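Local coordinates for Non-structural polyprotein (Sindbis virus, PDB 4GUA), which carries a cysteine protease that processes the viral non-structural polyprotein, joined to a macro domain and a zinc-binding domain, at residues 448-453 with 466-470. Sequence-based numbering, arbitrary orientation.
Sequences IPLLST and SLNCL
Segment 448-453 runs off the end of strand 445-448 into a loop. It lies beside helical residues 466-470, and the nearest CA atoms are those of Leu450 and Ser466, 5.9 Å apart. Ile448 is extended. Leu450 to Thr453 form a type II beta turn, with Ser452 at positive phi (64/23). Within the turn, Thr453 OG1 donates to Leu450 O (3.1 Å).

The main fit is apolar. Leu470, with chi1 t, points its CB at the loop. Its CD1 fills a hollow lined by Ile448 CD1 (4.0 Å), Pro449 O (4.1 Å) and Leu450 CD2 (3.7 Å). The CA-to-CB bond of Leu450 points sideways, but its m,t rotamer brings CD2 to the helix. There Leu450 CD2 enters the groove between Leu467 and Leu470, 4.2 Å from Leu467 CA and 4.3 Å from Leu467 CD1.

This is the strand-loop-helix connection of a macro domain, with the central sheet flanked by helices. In ADP-ribose-binding relatives, the loop after this strand lines the phosphate pocket. A bound MES, probably from the crystallisation liquor, lies by Thr453 and accepts a weak hydrogen bond from Ser452 N, consistent with such a pocket.

At the turn a hydrogen bond joins the packing. Ser466, with chi1 t, pushes OG against the backbone and donates to Leu451 O (2.6 Å). Ser466 OG also lies 3.6 Å from Leu450 C. Thr453 CG2 packs on Ser466 CB (3.7 Å). Tyr431 of helix 420-440 hydrogen-bonds through OH to both Ser466 OG and Leu451 N. Helix 488-502 covers Leu450 through Ile494 and Leu467 through Ala497 and Leu498.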
ATOM      1  N   ILE A 448      11.175  15.735  18.293  1.00 75.23           N
ATOM      2  CA  ILE A 448      12.128  14.659  18.073  1.00 73.02           C
ATOM      3  C   ILE A 448      13.538  15.202  17.833  1.00 73.29           C
ATOM      4  O   ILE A 448      13.713  16.226  17.175  1.00 72.71           O
ATOM      5  CB  ILE A 448      11.659  13.811  16.881  1.00 73.85           C
ATOM      6  CG1 ILE A 448      12.675  12.735  16.533  1.00 78.40           C
ATOM      7  CG2 ILE A 448      11.398  14.697  15.674  1.00 77.56           C
ATOM      8  CD1 ILE A 448      12.156  11.764  15.505  1.00 81.52           C
ATOM      9  N   PRO A 449      14.552  14.522  18.382  1.00 79.52           N
ATOM     10  CA  PRO A 449      15.949  14.875  18.134  1.00 84.60           C
ATOM     11  C   PRO A 449      16.500  14.076  16.965  1.00 83.99           C
ATOM     12  O   PRO A 449      15.789  13.217  16.451  1.00 88.92           O
ATOM     13  CB  PRO A 449      16.628  14.441  19.428  1.00 85.45           C
ATOM     14  CG  PRO A 449      15.882  13.215  19.807  1.00 83.98           C
ATOM     15  CD  PRO A 449      14.445  13.453  19.389  1.00 83.27           C
ATOM     16  N   LEU A 450      17.743  14.314  16.567  1.00 75.50           N
ATOM     17  CA  LEU A 450      18.323  13.517  15.500  1.00 72.81           C
ATOM     18  C   LEU A 450      19.042  12.341  16.131  1.00 75.42           C
ATOM     19  O   LEU A 450      20.080  12.504  16.766  1.00 79.88           O
ATOM     20  CB  LEU A 450      19.291  14.338  14.650  1.00 72.89           C
ATOM     21  CG  LEU A 450      18.700  15.510  13.864  1.00 72.99           C
ATOM     22  CD1 LEU A 450      19.757  16.128  12.960  1.00 76.79           C
ATOM     23  CD2 LEU A 450      17.503  15.071  13.049  1.00 73.77           C
ATOM     24  N   LEU A 451      18.493  11.150  15.935  1.00 72.54           N
ATOM     25  CA  LEU A 451      19.034   9.957  16.559  1.00 66.95           C
ATOM     26  C   LEU A 451      20.437   9.662  16.054  1.00 72.44           C
ATOM     27  O   LEU A 451      20.757   9.886  14.885  1.00 69.94           O
ATOM     28  CB  LEU A 451      18.113   8.766  16.295  1.00 66.82           C
ATOM     29  CG  LEU A 451      16.685   8.920  16.835  1.00 72.40           C
ATOM     30  CD1 LEU A 451      15.836   7.704  16.504  1.00 74.72           C
ATOM     31  CD2 LEU A 451      16.693   9.150  18.341  1.00 68.88           C
ATOM     32  N   SER A 452      21.274   9.178  16.966  1.00 77.05           N
ATOM     33  CA  SER A 452      22.621   8.705  16.649  1.00 75.27           C
ATOM     34  C   SER A 452      23.549   9.786  16.122  1.00 75.24           C
ATOM     35  O   SER A 452      24.505   9.471  15.416  1.00 77.75           O
ATOM     36  CB  SER A 452      22.567   7.573  15.614  1.00 72.13           C
ATOM     37  OG  SER A 452      21.836   6.457  16.085  1.00 72.78           O
ATOM     38  N   THR A 453      23.276  11.051  16.422  1.00 77.66           N
ATOM     39  CA  THR A 453      24.222  12.103  16.059  1.00 84.97           C
ATOM     40  C   THR A 453      25.160  12.578  17.178  1.00 96.26           C
ATOM     41  O   THR A 453      26.163  13.234  16.903  1.00100.98           O
ATOM     42  CB  THR A 453      23.465  13.337  15.549  1.00 82.97           C
ATOM     43  OG1 THR A 453      22.793  13.977  16.640  1.00 85.11           O
ATOM     44  CG2 THR A 453      22.451  12.942  14.480  1.00 83.12           C
ATOM     45  N   SER A 466      20.907  11.068   9.354  1.00 80.68           N
ATOM     46  CA  SER A 466      19.919  10.914  10.416  1.00 78.20           C
ATOM     47  C   SER A 466      18.647  11.672  10.056  1.00 75.75           C
ATOM     48  O   SER A 466      17.536  11.207  10.315  1.00 78.97           O
ATOM     49  CB  SER A 466      20.468  11.418  11.750  1.00 81.35           C
ATOM     50  OG  SER A 466      19.601  11.074  12.818  1.00 80.27           O
ATOM     51  N   LEU A 467      18.821  12.850   9.465  1.00 70.04           N
ATOM     52  CA  LEU A 467      17.707  13.712   9.091  1.00 65.96           C
ATOM     53  C   LEU A 467      16.940  13.099   7.930  1.00 67.75           C
ATOM     54  O   LEU A 467      15.712  13.199   7.849  1.00 62.76           O
ATOM     55  CB  LEU A 467      18.210  15.096   8.692  1.00 64.02           C
ATOM     56  CG  LEU A 467      17.148  16.059   8.152  1.00 65.77           C
ATOM     57  CD1 LEU A 467      16.001  16.254   9.149  1.00 66.20           C
ATOM     58  CD2 LEU A 467      17.781  17.399   7.773  1.00 66.63           C
ATOM     59  N   ASN A 468      17.673  12.473   7.019  1.00 78.34           N
ATOM     60  CA  ASN A 468      17.046  11.820   5.886  1.00 85.61           C
ATOM     61  C   ASN A 468      16.186  10.643   6.341  1.00 80.86           C
ATOM     62  O   ASN A 468      15.097  10.424   5.818  1.00 83.55           O
ATOM     63  CB  ASN A 468      18.086  11.356   4.869  1.00 88.86           C
ATOM     64  CG  ASN A 468      17.455  10.664   3.686  1.00 91.59           C
ATOM     65  OD1 ASN A 468      16.790  11.302   2.868  1.00 87.50           O
ATOM     66  ND2 ASN A 468      17.640   9.349   3.595  1.00 95.28           N
ATOM     67  N   CYS A 469      16.680   9.882   7.309  1.00 70.10           N
ATOM     68  CA  CYS A 469      15.899   8.789   7.867  1.00 70.99           C
ATOM     69  C   CYS A 469      14.674   9.326   8.603  1.00 73.47           C
ATOM     70  O   CYS A 469      13.590   8.743   8.543  1.00 76.55           O
ATOM     71  CB  CYS A 469      16.750   7.956   8.821  1.00 74.06           C
ATOM     72  SG  CYS A 469      18.100   7.065   8.031  1.00 81.61           S
ATOM     73  N   LEU A 470      14.855  10.441   9.299  1.00 71.47           N
ATOM     74  CA  LEU A 470      13.767  11.057  10.044  1.00 71.12           C
ATOM     75  C   LEU A 470      12.591  11.394   9.125  1.00 72.39           C
ATOM     76  O   LEU A 470      11.454  10.997   9.394  1.00 71.42           O
ATOM     77  CB  LEU A 470      14.270  12.319  10.749  1.00 72.88           C
ATOM     78  CG  LEU A 470      13.305  13.001  11.721  1.00 70.12           C
ATOM     79  CD1 LEU A 470      14.081  13.820  12.733  1.00 68.57           C
ATOM     80  CD2 LEU A 470      12.308  13.882  10.983  1.00 70.39           C
TER